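Local structure of SxtG (Microseira wollei, 6U1R) at residues V279-V284 with A301-H306; H90-E95 with F356-P361; P51-I56 with K71-T76; F139-N144 with L371-R376. The protein is an amidinotransferase of the saxitoxin biosynthetic pathway, probably passing an amidino group to its acceptor through a covalent enzyme intermediate. All blocks are in the same frame, centred on the assembly; numbering follows the deposited sequence. Where two conformers were deposited one is given.

Contact 1: residues V279-V284 with A301-H306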
loop_
_atom_site.group_PDB
_atom_site.type_symbol
_atom_site.label_atom_id
_atom_site.label_comp_id
_atom_site.label_asym_id
_atom_site.label_seq_id
_atom_site.Cartn_x
_atom_site.Cartn_y
_atom_site.Cartn_z
ATOM N N VAL A 279 19.291 25.992 1.084
ATOM C CA VAL A 279 19.619 25.356 -0.184
ATOM C C VAL A 279 21.098 24.986 -0.237
ATOM O O VAL A 279 21.964 25.738 0.223
ATOM C CB VAL A 279 19.244 26.272 -1.368
ATOM C CG1 VAL A 279 19.665 25.650 -2.654
ATOM C CG2 VAL A 279 17.755 26.536 -1.347
ATOM N N ASN A 280 21.369 23.818 -0.804
ATOM C CA ASN A 280 22.718 23.290 -0.939
ATOM C C ASN A 280 23.388 23.925 -2.152
ATOM O O ASN A 280 22.888 23.763 -3.267
ATOM C CB ASN A 280 22.622 21.765 -1.098
ATOM C CG ASN A 280 23.965 21.088 -1.215
ATOM O OD1 ASN A 280 24.879 21.576 -1.890
ATOM N ND2 ASN A 280 24.087 19.924 -0.572
ATOM N N PRO A 281 24.512 24.638 -1.993
ATOM C CA PRO A 281 25.070 25.369 -3.143
ATOM C C PRO A 281 25.695 24.479 -4.206
ATOM O O PRO A 281 25.881 24.941 -5.340
ATOM C CB PRO A 281 26.121 26.286 -2.500
ATOM C CG PRO A 281 26.592 25.549 -1.329
ATOM C CD PRO A 281 25.345 24.805 -0.792
ATOM N N GLU A 282 26.044 23.241 -3.884
ATOM C CA GLU A 282 26.610 22.326 -4.865
ATOM C C GLU A 282 25.547 21.509 -5.589
ATOM O O GLU A 282 25.734 21.162 -6.763
ATOM C CB GLU A 282 27.609 21.393 -4.172
ATOM C CG GLU A 282 28.912 22.088 -3.756
ATOM C CD GLU A 282 29.759 22.482 -4.954
ATOM O OE1 GLU A 282 29.879 21.654 -5.875
ATOM O OE2 GLU A 282 30.290 23.611 -4.981
ATOM N N PHE A 283 24.440 21.180 -4.923
ATOM C CA PHE A 283 23.409 20.353 -5.542
ATOM C C PHE A 283 22.309 21.149 -6.246
ATOM O O PHE A 283 21.547 20.557 -7.025
ATOM C CB PHE A 283 22.739 19.449 -4.500
ATOM C CG PHE A 283 23.672 18.457 -3.810
ATOM C CD1 PHE A 283 24.984 18.264 -4.227
ATOM C CD2 PHE A 283 23.203 17.714 -2.739
ATOM C CE1 PHE A 283 25.811 17.361 -3.573
ATOM C CE2 PHE A 283 24.014 16.812 -2.082
ATOM C CZ PHE A 283 25.319 16.627 -2.502
ATOM N N VAL A 284 22.189 22.454 -5.995
ATOM C CA VAL A 284 21.091 23.260 -6.529
ATOM C C VAL A 284 21.659 24.423 -7.328
ATOM O O VAL A 284 22.508 25.166 -6.828
ATOM C CB VAL A 284 20.181 23.776 -5.394
ATOM C CG1 VAL A 284 19.203 24.804 -5.908
ATOM C CG2 VAL A 284 19.438 22.617 -4.743
ATOM N N ALA A 301 23.414 27.472 1.970
ATOM C CA ALA A 301 24.162 26.858 3.048
ATOM C C ALA A 301 25.644 27.209 2.939
ATOM O O ALA A 301 26.193 27.252 1.831
ATOM C CB ALA A 301 24.006 25.334 3.019
ATOM N N PRO A 302 26.321 27.440 4.061
ATOM C CA PRO A 302 27.779 27.573 4.029
ATOM C C PRO A 302 28.436 26.236 3.752
ATOM O O PRO A 302 27.838 25.174 3.927
ATOM C CB PRO A 302 28.110 28.087 5.438
ATOM C CG PRO A 302 27.066 27.445 6.296
ATOM C CD PRO A 302 25.807 27.451 5.444
ATOM N N TYR A 303 29.691 26.304 3.278
ATOM C CA TYR A 303 30.514 25.114 3.079
ATOM C C TYR A 303 31.063 24.621 4.419
ATOM O O TYR A 303 31.540 25.436 5.224
ATOM C CB TYR A 303 31.647 25.425 2.096
ATOM C CG TYR A 303 31.155 25.568 0.671
ATOM C CD1 TYR A 303 30.567 26.745 0.226
ATOM C CD2 TYR A 303 31.255 24.517 -0.221
ATOM C CE1 TYR A 303 30.099 26.861 -1.078
ATOM C CE2 TYR A 303 30.799 24.635 -1.519
ATOM C CZ TYR A 303 30.227 25.797 -1.938
ATOM O OH TYR A 303 29.774 25.882 -3.233
ATOM N N PRO A 304 31.000 23.316 4.699
ATOM C CA PRO A 304 31.358 22.831 6.039
ATOM C C PRO A 304 32.848 22.833 6.330
ATOM O O PRO A 304 33.227 22.919 7.508
ATOM C CB PRO A 304 30.800 21.397 6.046
ATOM C CG PRO A 304 30.839 21.007 4.599
ATOM C CD PRO A 304 30.459 22.229 3.855
ATOM N N ASN A 305 33.704 22.730 5.312
ATOM C CA ASN A 305 35.141 22.592 5.536
ATOM C C ASN A 305 35.407 21.479 6.548
ATOM O O ASN A 305 36.227 21.617 7.461
ATOM C CB ASN A 305 35.772 23.908 6.019
ATOM C CG ASN A 305 35.724 25.014 4.979
ATOM O OD1 ASN A 305 35.488 26.187 5.301
ATOM N ND2 ASN A 305 35.949 24.656 3.733
ATOM N N HIS A 306 34.697 20.366 6.380
ATOM C CA HIS A 306 34.707 19.274 7.343
ATOM C C HIS A 306 34.093 18.045 6.699
ATOM O O HIS A 306 32.963 18.113 6.205
ATOM C CB HIS A 306 33.927 19.641 8.608
ATOM C CG HIS A 306 33.723 18.487 9.545
ATOM N ND1 HIS A 306 34.769 17.835 10.161
ATOM C CD2 HIS A 306 32.593 17.855 9.949
ATOM C CE1 HIS A 306 34.291 16.867 10.927
ATOM N NE2 HIS A 306 32.974 16.851 10.807
#

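Contact 2: residues H90-E95 with F356-P361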
loop_
_atom_site.group_PDB
_atom_site.type_symbol
_atom_site.label_atom_id
_atom_site.label_comp_id
_atom_site.label_asym_id
_atom_site.label_seq_id
_atom_site.Cartn_x
_atom_site.Cartn_y
_atom_site.Cartn_z
ATOM N N HIS A 90 23.621 4.651 19.602
ATOM C CA HIS A 90 22.524 4.633 20.558
ATOM C C HIS A 90 22.751 5.679 21.641
ATOM O O HIS A 90 21.798 6.328 22.085
ATOM C CB HIS A 90 22.375 3.221 21.152
ATOM C CG HIS A 90 21.070 2.981 21.843
ATOM N ND1 HIS A 90 19.885 3.548 21.424
ATOM C CD2 HIS A 90 20.763 2.236 22.931
ATOM C CE1 HIS A 90 18.904 3.157 22.217
ATOM N NE2 HIS A 90 19.410 2.363 23.145
ATOM N N LYS A 91 24.018 5.908 22.017
ATOM C CA LYS A 91 24.326 6.927 23.020
ATOM C C LYS A 91 23.989 8.332 22.519
ATOM O O LYS A 91 23.385 9.133 23.248
ATOM C CB LYS A 91 25.796 6.842 23.427
ATOM C CG LYS A 91 26.185 7.855 24.518
ATOM C CD LYS A 91 27.688 7.929 24.780
ATOM C CE LYS A 91 27.987 8.970 25.876
ATOM N NZ LYS A 91 29.437 9.277 26.039
ATOM N N GLU A 92 24.376 8.662 21.283
ATOM C CA GLU A 92 24.078 10.001 20.783
ATOM C C GLU A 92 22.583 10.154 20.521
ATOM O O GLU A 92 22.005 11.223 20.749
ATOM C CB GLU A 92 24.905 10.294 19.526
ATOM C CG GLU A 92 26.408 10.336 19.802
ATOM C CD GLU A 92 27.229 10.906 18.671
ATOM O OE1 GLU A 92 26.842 10.741 17.496
ATOM O OE2 GLU A 92 28.279 11.532 18.967
ATOM N N LEU A 93 21.940 9.085 20.061
ATOM C CA LEU A 93 20.488 9.070 19.937
ATOM C C LEU A 93 19.813 9.409 21.268
ATOM O O LEU A 93 18.867 10.208 21.316
ATOM C CB LEU A 93 20.047 7.702 19.425
ATOM C CG LEU A 93 18.572 7.537 19.103
ATOM C CD1 LEU A 93 18.103 8.474 18.018
ATOM C CD2 LEU A 93 18.322 6.094 18.674
ATOM N N ASN A 94 20.298 8.831 22.364
ATOM C CA ASN A 94 19.700 9.116 23.665
ATOM C C ASN A 94 19.836 10.589 24.041
ATOM O O ASN A 94 18.905 11.177 24.605
ATOM C CB ASN A 94 20.331 8.214 24.727
ATOM C CG ASN A 94 19.764 6.810 24.686
ATOM O OD1 ASN A 94 18.651 6.611 24.209
ATOM N ND2 ASN A 94 20.518 5.831 25.190
ATOM N N GLU A 95 20.978 11.203 23.741
ATOM C CA GLU A 95 21.137 12.625 24.042
ATOM C C GLU A 95 20.221 13.483 23.165
ATOM O O GLU A 95 19.642 14.465 23.640
ATOM C CB GLU A 95 22.597 13.043 23.875
ATOM C CG GLU A 95 22.845 14.516 24.214
ATOM C CD GLU A 95 22.259 14.931 25.572
ATOM O OE1 GLU A 95 22.429 14.181 26.563
ATOM O OE2 GLU A 95 21.605 16.000 25.640
ATOM N N PHE A 356 26.103 14.027 16.879
ATOM C CA PHE A 356 25.273 13.072 16.153
ATOM C C PHE A 356 25.978 12.440 14.956
ATOM O O PHE A 356 25.332 11.727 14.182
ATOM C CB PHE A 356 23.976 13.762 15.700
ATOM C CG PHE A 356 22.768 12.840 15.649
ATOM C CD1 PHE A 356 22.347 12.165 16.779
ATOM C CD2 PHE A 356 22.048 12.663 14.476
ATOM C CE1 PHE A 356 21.228 11.335 16.751
ATOM C CE2 PHE A 356 20.930 11.839 14.436
ATOM C CZ PHE A 356 20.527 11.165 15.586
ATOM N N GLU A 357 27.292 12.664 14.787
ATOM C CA GLU A 357 27.980 12.054 13.646
ATOM C C GLU A 357 28.014 10.532 13.709
ATOM O O GLU A 357 28.195 9.896 12.660
ATOM C CB GLU A 357 29.413 12.562 13.513
ATOM C CG GLU A 357 29.485 14.015 13.132
ATOM C CD GLU A 357 30.830 14.405 12.567
ATOM O OE1 GLU A 357 31.863 13.804 12.971
ATOM O OE2 GLU A 357 30.844 15.310 11.705
ATOM N N SER A 358 27.830 9.934 14.900
ATOM C CA SER A 358 27.767 8.477 15.007
ATOM C C SER A 358 26.528 7.905 14.349
ATOM O O SER A 358 26.472 6.693 14.120
ATOM C CB SER A 358 27.784 8.023 16.469
ATOM O OG SER A 358 29.043 8.313 17.063
ATOM N N TYR A 359 25.530 8.737 14.075
ATOM C CA TYR A 359 24.342 8.303 13.360
ATOM C C TYR A 359 24.552 8.265 11.855
ATOM O O TYR A 359 23.857 7.513 11.164
ATOM C CB TYR A 359 23.179 9.236 13.705
ATOM C CG TYR A 359 21.825 8.552 13.769
ATOM C CD1 TYR A 359 21.404 7.906 14.932
ATOM C CD2 TYR A 359 20.947 8.590 12.687
ATOM C CE1 TYR A 359 20.160 7.292 15.012
ATOM C CE2 TYR A 359 19.699 7.971 12.759
ATOM C CZ TYR A 359 19.314 7.323 13.914
ATOM O OH TYR A 359 18.079 6.725 13.997
ATOM N N TYR A 360 25.509 9.036 11.333
ATOM C CA TYR A 360 25.656 9.157 9.884
ATOM C C TYR A 360 25.867 7.823 9.168
ATOM O O TYR A 360 25.380 7.688 8.030
ATOM C CB TYR A 360 26.819 10.098 9.554
ATOM C CG TYR A 360 26.648 11.560 9.943
ATOM C CD1 TYR A 360 25.473 12.048 10.504
ATOM C CD2 TYR A 360 27.685 12.453 9.735
ATOM C CE1 TYR A 360 25.353 13.389 10.849
ATOM C CE2 TYR A 360 27.572 13.777 10.069
ATOM C CZ TYR A 360 26.405 14.242 10.619
ATOM O OH TYR A 360 26.279 15.561 10.957
ATOM N N PRO A 361 26.593 6.842 9.720
ATOM C CA PRO A 361 26.751 5.561 8.997
ATOM C C PRO A 361 25.444 4.819 8.824
ATOM O O PRO A 361 25.374 3.894 8.002
ATOM C CB PRO A 361 27.726 4.759 9.872
ATOM C CG PRO A 361 28.305 5.711 10.844
ATOM C CD PRO A 361 27.361 6.861 10.976
HETATM O O HOH W 1 29.504 12.666 16.840
#

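Contact 3: residues P51-I56 with K71-T76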
loop_
_atom_site.group_PDB
_atom_site.type_symbol
_atom_site.label_atom_id
_atom_site.label_comp_id
_atom_site.label_asym_id
_atom_site.label_seq_id
_atom_site.Cartn_x
_atom_site.Cartn_y
_atom_site.Cartn_z
ATOM N N PRO A 51 23.450 -1.555 4.653
ATOM C CA PRO A 51 22.805 -1.442 3.345
ATOM C C PRO A 51 23.364 -2.475 2.381
ATOM O O PRO A 51 24.539 -2.840 2.454
ATOM C CB PRO A 51 23.170 -0.021 2.886
ATOM C CG PRO A 51 23.638 0.682 4.075
ATOM C CD PRO A 51 24.214 -0.348 4.995
ATOM N N ALA A 52 22.522 -2.902 1.447
ATOM C CA ALA A 52 22.940 -3.790 0.372
ATOM C C ALA A 52 23.464 -2.985 -0.807
ATOM O O ALA A 52 22.893 -1.946 -1.175
ATOM C CB ALA A 52 21.776 -4.664 -0.086
ATOM N N LEU A 53 24.538 -3.490 -1.410
ATOM C CA LEU A 53 25.205 -2.784 -2.494
ATOM C C LEU A 53 24.345 -2.722 -3.748
ATOM O O LEU A 53 24.394 -1.725 -4.493
ATOM C CB LEU A 53 26.541 -3.480 -2.797
ATOM C CG LEU A 53 27.544 -2.820 -3.723
ATOM C CD1 LEU A 53 28.030 -1.485 -3.129
ATOM C CD2 LEU A 53 28.726 -3.778 -3.948
ATOM N N GLU A 54 23.563 -3.765 -4.002
ATOM C CA GLU A 54 22.853 -3.897 -5.270
ATOM C C GLU A 54 21.358 -3.957 -5.042
ATOM O O GLU A 54 20.909 -4.396 -3.973
ATOM C CB GLU A 54 23.304 -5.162 -6.028
ATOM C CG GLU A 54 24.802 -5.258 -6.297
ATOM C CD GLU A 54 25.218 -4.650 -7.626
ATOM O OE1 GLU A 54 26.423 -4.734 -7.967
ATOM O OE2 GLU A 54 24.346 -4.096 -8.334
ATOM N N PRO A 55 20.568 -3.495 -6.033
ATOM C CA PRO A 55 21.021 -2.861 -7.273
ATOM C C PRO A 55 21.008 -1.327 -7.202
ATOM O O PRO A 55 21.213 -0.731 -8.261
ATOM C CB PRO A 55 19.997 -3.355 -8.294
ATOM C CG PRO A 55 18.731 -3.396 -7.509
ATOM C CD PRO A 55 19.124 -3.766 -6.082
ATOM N N ILE A 56 20.799 -0.731 -6.016
ATOM C CA ILE A 56 20.638 0.726 -5.866
ATOM C C ILE A 56 21.870 1.381 -5.244
ATOM O O ILE A 56 22.412 2.344 -5.792
ATOM C CB ILE A 56 19.379 1.061 -5.042
ATOM C CG1 ILE A 56 18.119 0.638 -5.795
ATOM C CG2 ILE A 56 19.329 2.562 -4.709
ATOM C CD1 ILE A 56 16.934 0.637 -4.928
ATOM N N LYS A 71 33.749 -3.320 -0.711
ATOM C CA LYS A 71 34.300 -4.303 0.217
ATOM C C LYS A 71 33.456 -4.428 1.476
ATOM O O LYS A 71 33.349 -5.525 2.040
ATOM C CB LYS A 71 35.730 -3.930 0.602
ATOM C CG LYS A 71 36.732 -4.003 -0.536
ATOM C CD LYS A 71 38.097 -3.475 -0.076
ATOM C CE LYS A 71 39.156 -3.638 -1.144
ATOM N NZ LYS A 71 39.316 -5.064 -1.545
ATOM N N VAL A 72 32.830 -3.326 1.899
ATOM C CA VAL A 72 32.103 -3.258 3.165
ATOM C C VAL A 72 30.698 -3.819 3.018
ATOM O O VAL A 72 30.230 -4.590 3.865
ATOM C CB VAL A 72 32.059 -1.789 3.648
ATOM C CG1 VAL A 72 30.961 -1.576 4.697
ATOM C CG2 VAL A 72 33.403 -1.363 4.179
ATOM N N LEU A 73 29.999 -3.399 1.970
ATOM C CA LEU A 73 28.605 -3.728 1.741
ATOM C C LEU A 73 28.507 -4.937 0.834
ATOM O O LEU A 73 29.237 -5.042 -0.155
ATOM C CB LEU A 73 27.882 -2.558 1.076
ATOM C CG LEU A 73 28.019 -1.196 1.753
ATOM C CD1 LEU A 73 27.288 -0.129 0.940
ATOM C CD2 LEU A 73 27.474 -1.266 3.158
ATOM N N PHE A 74 27.584 -5.834 1.154
ATOM C CA PHE A 74 27.413 -7.050 0.378
ATOM C C PHE A 74 26.193 -6.941 -0.539
ATOM O O PHE A 74 25.353 -6.037 -0.419
ATOM C CB PHE A 74 27.331 -8.256 1.321
ATOM C CG PHE A 74 28.682 -8.715 1.830
ATOM C CD1 PHE A 74 29.491 -7.877 2.582
ATOM C CD2 PHE A 74 29.135 -9.992 1.560
ATOM C CE1 PHE A 74 30.736 -8.304 3.050
ATOM C CE2 PHE A 74 30.369 -10.423 2.015
ATOM C CZ PHE A 74 31.168 -9.584 2.769
ATOM N N GLU A 75 26.105 -7.911 -1.460
ATOM C CA GLU A 75 25.201 -7.860 -2.618
ATOM C C GLU A 75 23.747 -7.651 -2.218
ATOM O O GLU A 75 23.032 -6.800 -2.760
ATOM C CB GLU A 75 25.302 -9.172 -3.406
ATOM C CG GLU A 75 26.615 -9.428 -4.151
ATOM C CD GLU A 75 27.729 -10.074 -3.311
ATOM O OE1 GLU A 75 27.580 -10.267 -2.074
ATOM O OE2 GLU A 75 28.775 -10.402 -3.918
ATOM N N THR A 76 23.254 -8.507 -1.317
ATOM C CA THR A 76 21.837 -8.482 -0.964
ATOM C C THR A 76 21.641 -8.435 0.545
ATOM O O THR A 76 20.615 -8.888 1.055
ATOM C CB THR A 76 21.076 -9.676 -1.549
ATOM O OG1 THR A 76 21.594 -10.905 -1.006
ATOM C CG2 THR A 76 21.184 -9.698 -3.090
HETATM O O HOH W 2 25.410 -5.373 3.007
#

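Contact 4: residues F139-N144 with L371-R376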
loop_
_atom_site.group_PDB
_atom_site.type_symbol
_atom_site.label_atom_id
_atom_site.label_comp_id
_atom_site.label_asym_id
_atom_site.label_seq_id
_atom_site.Cartn_x
_atom_site.Cartn_y
_atom_site.Cartn_z
ATOM N N PHE A 139 7.703 6.833 5.454
ATOM C CA PHE A 139 6.354 7.377 5.588
ATOM C C PHE A 139 6.351 8.870 5.300
ATOM O O PHE A 139 7.278 9.575 5.691
ATOM C CB PHE A 139 5.778 7.234 7.006
ATOM C CG PHE A 139 5.899 5.858 7.607
ATOM C CD1 PHE A 139 4.967 4.889 7.312
ATOM C CD2 PHE A 139 6.933 5.552 8.472
ATOM C CE1 PHE A 139 5.047 3.624 7.881
ATOM C CE2 PHE A 139 7.031 4.271 9.037
ATOM C CZ PHE A 139 6.087 3.317 8.730
ATOM N N LEU A 140 5.277 9.341 4.690
ATOM C CA LEU A 140 4.949 10.753 4.596
ATOM C C LEU A 140 3.814 11.061 5.556
ATOM O O LEU A 140 2.851 10.288 5.648
ATOM C CB LEU A 140 4.480 11.132 3.201
ATOM C CG LEU A 140 5.442 11.229 2.050
ATOM C CD1 LEU A 140 4.587 11.285 0.752
ATOM C CD2 LEU A 140 6.286 12.477 2.223
ATOM N N VAL A 141 3.912 12.186 6.254
ATOM C CA VAL A 141 2.803 12.702 7.049
ATOM C C VAL A 141 2.243 13.904 6.309
ATOM O O VAL A 141 2.938 14.918 6.153
ATOM C CB VAL A 141 3.225 13.094 8.474
ATOM C CG1 VAL A 141 1.984 13.527 9.259
ATOM C CG2 VAL A 141 3.905 11.956 9.164
ATOM N N ILE A 142 0.989 13.798 5.866
ATOM C CA ILE A 142 0.309 14.856 5.121
ATOM C C ILE A 142 -0.949 15.203 5.913
ATOM O O ILE A 142 -1.980 14.528 5.789
ATOM C CB ILE A 142 -0.052 14.446 3.687
ATOM C CG1 ILE A 142 1.172 13.937 2.911
ATOM C CG2 ILE A 142 -0.690 15.641 2.941
ATOM C CD1 ILE A 142 2.310 14.949 2.786
ATOM N N GLY A 143 -0.879 16.241 6.736
ATOM C CA GLY A 143 -2.048 16.607 7.522
ATOM C C GLY A 143 -2.348 15.537 8.560
ATOM O O GLY A 143 -1.512 15.267 9.423
ATOM N N ASN A 144 -3.514 14.899 8.481
ATOM C CA ASN A 144 -3.879 13.847 9.415
ATOM C C ASN A 144 -3.661 12.446 8.842
ATOM O O ASN A 144 -4.122 11.473 9.445
ATOM C CB ASN A 144 -5.342 14.002 9.861
ATOM C CG ASN A 144 -6.330 13.804 8.722
ATOM O OD1 ASN A 144 -5.943 13.536 7.585
ATOM N ND2 ASN A 144 -7.621 13.916 9.030
ATOM N N LEU A 371 10.097 11.263 12.420
ATOM C CA LEU A 371 8.860 11.500 11.690
ATOM C C LEU A 371 8.000 12.397 12.572
ATOM O O LEU A 371 7.544 11.967 13.638
ATOM C CB LEU A 371 8.132 10.190 11.351
ATOM C CG LEU A 371 6.955 10.349 10.380
ATOM C CD1 LEU A 371 7.460 10.681 8.964
ATOM C CD2 LEU A 371 6.064 9.124 10.332
ATOM N N ASP A 372 7.786 13.638 12.136
ATOM C CA ASP A 372 7.031 14.631 12.917
ATOM C C ASP A 372 5.530 14.422 12.750
ATOM O O ASP A 372 4.865 15.111 11.969
ATOM C CB ASP A 372 7.420 16.045 12.497
ATOM C CG ASP A 372 7.256 16.282 11.011
ATOM O OD1 ASP A 372 7.711 15.423 10.236
ATOM O OD2 ASP A 372 6.678 17.320 10.612
ATOM N N VAL A 373 4.958 13.536 13.572
ATOM C CA VAL A 373 3.552 13.186 13.401
ATOM C C VAL A 373 2.606 14.289 13.880
ATOM O O VAL A 373 1.476 14.375 13.392
ATOM C CB VAL A 373 3.245 11.835 14.091
ATOM C CG1 VAL A 373 4.039 10.726 13.421
ATOM C CG2 VAL A 373 3.569 11.867 15.545
ATOM N N ARG A 374 3.009 15.140 14.822
ATOM C CA ARG A 374 2.113 16.209 15.272
ATOM C C ARG A 374 2.874 17.513 15.445
ATOM O O ARG A 374 3.747 17.625 16.314
ATOM C CB ARG A 374 1.383 15.861 16.569
ATOM C CG ARG A 374 0.310 16.902 16.881
ATOM C CD ARG A 374 -0.719 16.423 17.904
ATOM N NE ARG A 374 -0.112 16.224 19.212
ATOM C CZ ARG A 374 0.283 15.051 19.703
ATOM N NH1 ARG A 374 0.162 13.933 19.007
ATOM N NH2 ARG A 374 0.819 15.003 20.908
ATOM N N ARG A 375 2.536 18.475 14.593
ATOM C CA ARG A 375 2.939 19.871 14.715
ATOM C C ARG A 375 1.668 20.712 14.770
ATOM O O ARG A 375 0.809 20.604 13.892
ATOM C CB ARG A 375 3.787 20.336 13.530
ATOM C CG ARG A 375 5.171 19.704 13.402
ATOM C CD ARG A 375 5.873 20.231 12.160
ATOM N NE ARG A 375 7.180 19.615 12.024
ATOM C CZ ARG A 375 8.261 19.997 12.681
ATOM N NH1 ARG A 375 8.218 21.031 13.523
ATOM N NH2 ARG A 375 9.407 19.339 12.504
ATOM N N ARG A 376 1.564 21.570 15.773
ATOM C CA ARG A 376 0.373 22.397 15.941
ATOM C C ARG A 376 0.200 23.343 14.752
ATOM O O ARG A 376 1.048 24.210 14.515
ATOM C CB ARG A 376 0.513 23.181 17.247
ATOM C CG ARG A 376 -0.758 23.814 17.758
ATOM C CD ARG A 376 -0.612 24.174 19.245
ATOM N NE ARG A 376 0.482 25.118 19.492
ATOM C CZ ARG A 376 1.654 24.828 20.069
ATOM N NH1 ARG A 376 1.952 23.592 20.483
ATOM N NH2 ARG A 376 2.553 25.794 20.229
#

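Contact 1: residues V279-V284 with A301-H306
The backbone N-H of Ala301 is bonded to the carbonyl O of Val279, with 2.9 Å between Ala301 N and Val279 O and 176° at the hydrogen, and Val279 is also backbone-bonded to Leu299, so this is where strands 276-279 and 297-300 part into their loops. Just beyond, Pro281 fills the angle between the diverging chains. Its CG lies 3.6 Å from Ala301 O, and CD rests 4.1 Å from the methyl CB of Ala301. The same CG meets the phenol of Tyr303, 3.7 Å from CZ; the two side chains slide past each other in opposite directions. The edge of that ring belongs to Glu282. In the conformer described, one of two deposited, the glutamate chain bends at chi2 (-69°) and crosses the tyrosine at about a right angle. Tyr303 OH donates to Glu282 OE2 over 2.9 Å, and OE2 receives it on its anti lone pair. Behind the proline, Asn280 OD1 shapes the turn. It accepts from Glu282 N at 2.8 Å in an Asx turn and from Phe283 N at 3.1 Å, the latter donor standing well above the carbonyl plane. Trp318 meets the rings of both Phe283 and Tyr303 edge-to-face, while helix 338-346 packs against Ala301. The contact thus runs from a backbone bond at the buried end, through proline packing in the middle, to an exposed phenol-carboxylate bond that probably gains strength from the negative charge of the carboxylate.

Contact 2: residues H90-E95 with F356-P361
The Phe356 ring turns its edge to helix 83-102, where Leu93 CA lies in its plane, 4.0 Å from CE1, with Glu92 O also near that edge. One face of the ring carries CB of Tyr359, 3.5 Å above the plane and displaced toward the rim. The tyrosine ring in turn receives Phe356 CZ over one of its faces, and Leu93 CD1 approaches obliquely, 3.8 Å from Tyr359 CE1. Phe366 stacks on Phe356, and Tyr359 OH is bonded to Ala133 O. The side chain of Tyr359 is about 6 Å from that of Cys368, the predicted amidino-cysteine. Next to the apolar part, the extended side chain of Glu92 reaches into the turn 356-359. Ser358 N donates to Glu92 OE1 over 2.9 Å, on the syn side but 28° out of the carboxylate plane. The other oxygen, Glu92 OE2, accepts from a water at 2.7 Å, and that water takes a weak bond from Glu357 N. A carboxylate from a helix far away in sequence therefore serves two successive N-H groups of the turn, one directly and one through water, and these amides may stabilise its negative charge.

Contact 3: residues P51-I56 with K71-T76
Backbone bonds tie Leu53 and Glu54 to the chain leaving helix 63-72. Leu53 N donates to Phe74 O over 2.9 Å, with 172° at the hydrogen but the donor 35° above the carbonyl plane. Glu54 N makes a longer, weak bond to Glu75 O at 3.3 Å. Phe74 O also has a CA-H...O contact with Ala52 CA at 3.4 Å. A water completes the polar set, 2.9 Å from Phe74 N, from which it accepts, and hydrogen-bonded to Pro51 O as well. Apolar contacts centre on Leu73. Its CG stands anti to the carbonyl carbon, beside the backbone N (chi1 -52°). Leu73 CD2 lies 3.9 Å from Pro51 CD, and Leu53 CB is 4.2 Å from Leu73 CB. Two carbonyls are met in van der Waals contact: Leu73 CD2 is 3.4 Å from Pro51 O, and Ala52 CB sits 3.6 Å from Glu75 O. As for charge, Glu54 turns to Lys58 in a salt bridge. The arrangement is a local closure: the loop leaving helix 63-72 supplies carbonyls to the N-H groups of Leu53 and Glu54, near the start of the short, weakly bonded helix 53-57, and the side chain of Pro51 lies about 10 Å from that of the predicted active-site residue His264.

Contact 4: residues F139-N144 with L371-R376
Leu371 presents a forked side chain to strand 139-142, and Val141 sets a methyl into the fork. CG of Leu371 is anti to the backbone N (chi1 -170°), which carries the branch point across to within 3.7 Å of Val141 CG2. That methyl also lies close to both prongs, 3.7 Å from Leu371 CD2 and 3.8 Å from Leu371 CD1. The prongs themselves fit the hollow beside Phe139: CD2 rests 3.8 Å from Phe139 CB, and CD1 comes 3.5 Å from Phe139 O. Phenylalanine and leucine cross at about a right angle, while valine and leucine meet on a slant. The two strands run in nearly the same direction, their axes 27° apart and 7.6 Å from each other at closest approach, so they pack through side chains and are not paired within one sheet. Each is an outer strand of its own three-stranded sheet, 139-142 beside 145-148 and 370-375 beside 37-42, and the contact is a seam between two small sheets, in keeping with the alpha/beta-propeller fold of the amidinotransferase family. Farther along, the contact is thinner. The CB of Val373 points away from strand 139-142, and its side chain touches strand 37-42 and Tyr170, but its CG1 still comes 4.4 Å from Val141 CG2. A classic beta bulge, in which Val373 and Arg374 both face Glu39, and an inverse gamma turn centred on Asp372 bend the strand here. Beyond the seam, Arg375 NE forms a salt bridge to Asp372 OD2 at 2.7 Å, and Arg136 and Arg221 supply this carboxylate with further positive partners.

How the contacts relate
Contact 3 closes first along the chain, joining the neighbourhoods of helices 53-57 and 63-72. Contact 2 then opens on helix 83-102, and contact 4 opens on strand 139-142 before contact 2 has closed, so these two cross; contact 1 is nested within both. His306 of contact 1 touches Glu357 of contact 2 through a probable hydrogen bond, although the centres lie 22 Å apart. Contacts 2 and 3 approach to about 5 Å between nearest atoms. Contacts 3 and 4, 31 Å apart between centres, lie on opposite sides of the chain's centre. Contacts 2 and 4 thus join segments over 200 residues apart near the predicted active site; contacts 1 and 3 are local closures, and contact 1 lies away from it.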